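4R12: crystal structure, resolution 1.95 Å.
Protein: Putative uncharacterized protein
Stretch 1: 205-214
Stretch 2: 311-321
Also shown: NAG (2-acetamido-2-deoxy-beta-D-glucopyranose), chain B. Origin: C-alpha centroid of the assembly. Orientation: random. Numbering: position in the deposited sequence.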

# COMPACT_ATOMS: atom_id res chain seq x y z
N SER A 205 -20.83 12.98 -8.83
CA SER A 205 -21.30 14.18 -9.53
C SER A 205 -20.41 14.43 -10.74
O SER A 205 -19.20 14.32 -10.64
N SER A 206 -21.02 14.76 -11.88
CA SER A 206 -20.26 15.01 -13.10
C SER A 206 -19.41 16.26 -12.91
O SER A 206 -18.31 16.39 -13.44
N LYS A 207 -19.93 17.19 -12.13
CA LYS A 207 -19.13 18.32 -11.69
C LYS A 207 -19.55 18.67 -10.27
O LYS A 207 -20.74 18.73 -9.96
N ILE A 208 -18.57 18.85 -9.40
CA ILE A 208 -18.86 19.15 -8.00
C ILE A 208 -19.46 20.55 -7.90
O ILE A 208 -18.96 21.50 -8.49
N ASP A 209 -20.58 20.65 -7.18
CA ASP A 209 -21.25 21.92 -6.91
C ASP A 209 -20.42 22.72 -5.92
O ASP A 209 -20.32 22.33 -4.75
N LYS A 210 -19.83 23.83 -6.34
CA LYS A 210 -18.89 24.50 -5.44
C LYS A 210 -19.60 25.23 -4.29
O LYS A 210 -18.94 25.82 -3.44
N GLU A 211 -20.92 25.16 -4.25
CA GLU A 211 -21.69 25.73 -3.14
C GLU A 211 -22.00 24.70 -2.05
O GLU A 211 -22.43 25.06 -0.95
N LYS A 212 -21.81 23.42 -2.35
CA LYS A 212 -22.13 22.38 -1.39
C LYS A 212 -20.92 22.04 -0.53
O LYS A 212 -19.78 22.24 -0.95
N GLU A 213 -21.17 21.54 0.67
CA GLU A 213 -20.10 21.01 1.50
C GLU A 213 -19.66 19.64 0.98
O GLU A 213 -20.43 18.94 0.34
N ILE A 214 -18.41 19.28 1.24
CA ILE A 214 -17.87 18.00 0.78
C ILE A 214 -17.64 17.04 1.94
O ILE A 214 -17.03 17.40 2.93
N GLN A 311 -8.35 21.61 -9.08
CA GLN A 311 -8.33 23.06 -8.95
C GLN A 311 -9.69 23.62 -9.32
O GLN A 311 -10.20 24.53 -8.67
N THR A 312 -10.27 23.05 -10.37
CA THR A 312 -11.56 23.49 -10.87
C THR A 312 -12.71 23.24 -9.88
O THR A 312 -13.60 24.07 -9.75
N GLN A 313 -12.67 22.12 -9.18
CA GLN A 313 -13.84 21.65 -8.45
C GLN A 313 -13.73 21.57 -6.93
O GLN A 313 -14.75 21.59 -6.23
N ILE A 314 -12.52 21.43 -6.41
CA ILE A 314 -12.39 21.15 -4.99
C ILE A 314 -11.88 22.36 -4.24
O ILE A 314 -10.78 22.87 -4.48
N ASN A 315 -12.69 22.87 -3.33
CA ASN A 315 -12.33 23.93 -2.41
C ASN A 315 -12.02 23.33 -1.06
O ASN A 315 -12.87 22.77 -0.46
N PHE A 316 -10.78 23.43 -0.61
CA PHE A 316 -10.37 22.83 0.62
C PHE A 316 -11.30 23.15 1.76
O PHE A 316 -11.67 22.32 2.51
N THR A 317 -11.70 24.40 1.84
CA THR A 317 -12.51 24.85 2.94
C THR A 317 -13.92 24.32 2.92
O THR A 317 -14.56 24.34 3.93
N LYS A 318 -14.39 23.83 1.79
CA LYS A 318 -15.68 23.16 1.72
C LYS A 318 -15.69 21.74 2.25
O LYS A 318 -16.73 21.17 2.43
N ILE A 319 -14.52 21.16 2.48
CA ILE A 319 -14.48 19.84 3.11
C ILE A 319 -14.96 19.97 4.56
O ILE A 319 -14.36 20.68 5.37
N SER A 320 -16.07 19.31 4.87
CA SER A 320 -16.77 19.57 6.12
C SER A 320 -16.82 18.35 7.03
O SER A 320 -17.28 18.44 8.17
N THR A 321 -16.35 17.21 6.52
CA THR A 321 -16.30 15.96 7.28
C THR A 321 -15.28 15.03 6.65
O THR A 321 -15.28 14.86 5.44

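Packing along 205-214 begins loosely. Ser205 (chi1 m) makes no contact although its CA-to-CB bond points toward the other stretch, and that of Ser206 (chi1 p) points away, so neither side chain makes contact. Lys207 leaves sideways and runs extended through three t torsions before chi4 turns to p; its NZ comes 3.8 Å from Thr312 CG2, a contact of an ammonium end with a methyl group, not a hydrogen bond.

Ile208 supplies the first firm anchor. Its backbone N donates to the side chain of Gln313, with Ile208 N to Gln313 OE1 at 2.8 Å and an N-H...acceptor angle of 167°, close to linear. The Gln313 CA-to-CB bond points sideways, but an m, t rotamer with chi3 of 49° brings the amide end nearer. The CA-to-CB bond of Ile208 (m, t) points toward the opposing stretch, and its CD1 lies 4.1 Å from Ile314 CG1, an apolar contact made although the CA-to-CB bond of Ile314 points away.

Asp209 also points away and serves its own stretch: Glu211 N donates to Asp209 OD1 at 3.1 Å, and Lys212 N to Asp209 O at 3.0 Å within the type I turn from Asp209 to Lys212. Lys210, with chi1 off-rotamer at -130°, starts sideways, but its end approaches the other stretch; Lys210 CG is 4.1 Å from Gln313 O and Lys210 CD 4.1 Å from Thr312 O. A water bridges the stretches here, its O donating to Lys210 O at 3.0 Å and accepting from Asn315 ND2 at 2.7 Å. That same ND2 is bonded to NAG C1 at 1.4 Å, which identifies Asn315 (chi1 t) as a glycosylated asparagine.

Glu211 and Lys212 point away, and their backbone carbonyls meet Lys318 instead. The CA-to-CB bond of Lys318 points toward stretch 1, and its m, m, t, t chain lies against the carbonyls of the turn: Lys318 CE is 3.5 Å from Lys210 O, NZ 3.7 Å from Glu211 O and CD 3.7 Å from Lys212 O.

The CA-to-CB bond of Glu213 points sideways; with chi1 m and chi2 t, its OE1 lies 3.3 Å from Ser320 OG (chi1 p), a long and therefore weak hydrogen bond. Ile214 O is also within reach of Ser320 OG at 3.4 Å, so the geometry does not settle which acceptor takes the proton.

Ile214 closes the contact as the partner of Ile319 in a parallel bridge, with their CA atoms 4.5 Å apart. Ile214 N donates to Lys318 O (2.8 Å, 169°), and Ser320 N donates to Ile214 O (2.9 Å, 175°). Both isoleucines are m, t and share one sheet face, where Ile214 CB lies 4.3 Å from Ile319 CG1; Ile214 CD1 also reaches Ile314 CG2 at 4.3 Å.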

# COMPACT_ATOMS: atom_id res chain seq x y z
CB SER A 205 -21.28 15.42 -8.62
OG SER A 205 -22.03 15.20 -7.44
CB SER A 206 -21.20 15.16 -14.31
OG SER A 206 -21.99 16.33 -14.22
CB LYS A 207 -19.29 19.51 -12.65
CG LYS A 207 -18.50 20.76 -12.26
CD LYS A 207 -18.81 21.91 -13.21
CE LYS A 207 -18.41 23.26 -12.62
NZ LYS A 207 -16.94 23.44 -12.56
CB ILE A 208 -17.60 19.01 -7.12
CG1 ILE A 208 -17.24 17.53 -6.93
CG2 ILE A 208 -17.80 19.68 -5.76
CD1 ILE A 208 -15.85 17.30 -6.36
CB ASP A 209 -22.67 21.64 -6.37
CG ASP A 209 -23.49 22.91 -6.14
OD1 ASP A 209 -22.95 24.04 -6.24
OD2 ASP A 209 -24.68 22.77 -5.82
CB LYS A 210 -17.97 25.46 -6.20
CG LYS A 210 -16.48 25.24 -5.83
CD LYS A 210 -15.48 26.06 -6.65
CE LYS A 210 -15.12 27.37 -5.95
NZ LYS A 210 -13.66 27.67 -5.98
CB GLU A 211 -22.99 26.33 -3.65
CG GLU A 211 -22.81 27.53 -4.56
CD GLU A 211 -24.14 28.04 -5.09
OE1 GLU A 211 -25.14 27.30 -5.01
OE2 GLU A 211 -24.17 29.19 -5.59
CB LYS A 212 -22.63 21.10 -2.11
CG LYS A 212 -24.07 21.16 -2.63
CD LYS A 212 -24.51 19.78 -3.13
CE LYS A 212 -25.89 19.79 -3.78
NZ LYS A 212 -26.33 18.40 -4.12
CB GLU A 213 -20.56 20.91 2.96
CG GLU A 213 -20.85 22.26 3.59
CD GLU A 213 -21.24 22.14 5.05
OE1 GLU A 213 -21.58 21.02 5.48
OE2 GLU A 213 -21.20 23.17 5.77
CB ILE A 214 -16.54 18.18 0.02
CG1 ILE A 214 -16.76 18.98 -1.27
CG2 ILE A 214 -15.91 16.83 -0.30
CD1 ILE A 214 -15.46 19.42 -1.95
CB GLN A 311 -7.25 23.69 -9.84
CG GLN A 311 -7.15 25.21 -9.70
CD GLN A 311 -6.20 25.83 -10.69
OE1 GLN A 311 -6.31 25.62 -11.91
NE2 GLN A 311 -5.24 26.60 -10.19
CB THR A 312 -11.89 22.77 -12.20
OG1 THR A 312 -10.83 22.99 -13.14
CG2 THR A 312 -13.20 23.26 -12.79
CB GLN A 313 -14.23 20.26 -8.95
CG GLN A 313 -14.52 20.16 -10.42
CD GLN A 313 -15.01 18.79 -10.81
OE1 GLN A 313 -15.92 18.25 -10.17
NE2 GLN A 313 -14.41 18.20 -11.83
CB ILE A 314 -11.48 19.93 -4.72
CG1 ILE A 314 -12.10 18.67 -5.33
CG2 ILE A 314 -11.31 19.71 -3.21
CD1 ILE A 314 -11.26 17.42 -5.16
CB ASN A 315 -13.47 24.93 -2.30
CG ASN A 315 -13.18 26.09 -1.38
OD1 ASN A 315 -12.32 26.03 -0.56
ND2 ASN A 315 -13.93 27.14 -1.54
CB PHE A 316 -8.96 23.22 1.00
CG PHE A 316 -8.46 22.59 2.27
CD1 PHE A 316 -7.88 21.38 2.25
CD2 PHE A 316 -8.57 23.24 3.46
CE1 PHE A 316 -7.42 20.79 3.40
CE2 PHE A 316 -8.10 22.68 4.61
CZ PHE A 316 -7.53 21.45 4.58
CB THR A 317 -12.47 26.38 3.11
OG1 THR A 317 -13.13 26.97 2.02
CG2 THR A 317 -11.08 26.85 3.13
CB LYS A 318 -16.20 23.12 0.32
CG LYS A 318 -16.63 24.42 -0.26
CD LYS A 318 -17.81 25.03 0.43
CE LYS A 318 -18.01 26.44 -0.09
NZ LYS A 318 -19.41 26.90 -0.04
CB ILE A 319 -13.06 19.22 3.04
CG1 ILE A 319 -12.61 19.10 1.59
CG2 ILE A 319 -13.04 17.85 3.70
CD1 ILE A 319 -11.13 18.79 1.43
CB SER A 320 -18.20 20.04 5.82
OG SER A 320 -18.97 18.99 5.27
CB THR A 321 -17.66 15.23 7.30
OG1 THR A 321 -18.64 16.04 7.96
CG2 THR A 321 -17.55 13.90 8.02
C1 NAG B . -14.11 28.15 -0.53
C2 NAG B . -14.37 29.46 -1.23
C3 NAG B . -14.72 30.59 -0.30
C4 NAG B . -15.46 30.19 0.95
C5 NAG B . -15.16 28.78 1.42
C6 NAG B . -16.11 28.28 2.46
C7 NAG B . -13.25 30.26 -3.17
C8 NAG B . -11.95 30.27 -3.90
N2 NAG B . -13.19 29.87 -1.92
O3 NAG B . -15.51 31.54 -1.00
O4 NAG B . -14.84 31.06 1.87
O5 NAG B . -15.21 27.92 0.31
O6 NAG B . -17.42 28.29 1.95
O7 NAG B . -14.27 30.58 -3.69
O HOH W 1 -16.25 27.10 -2.97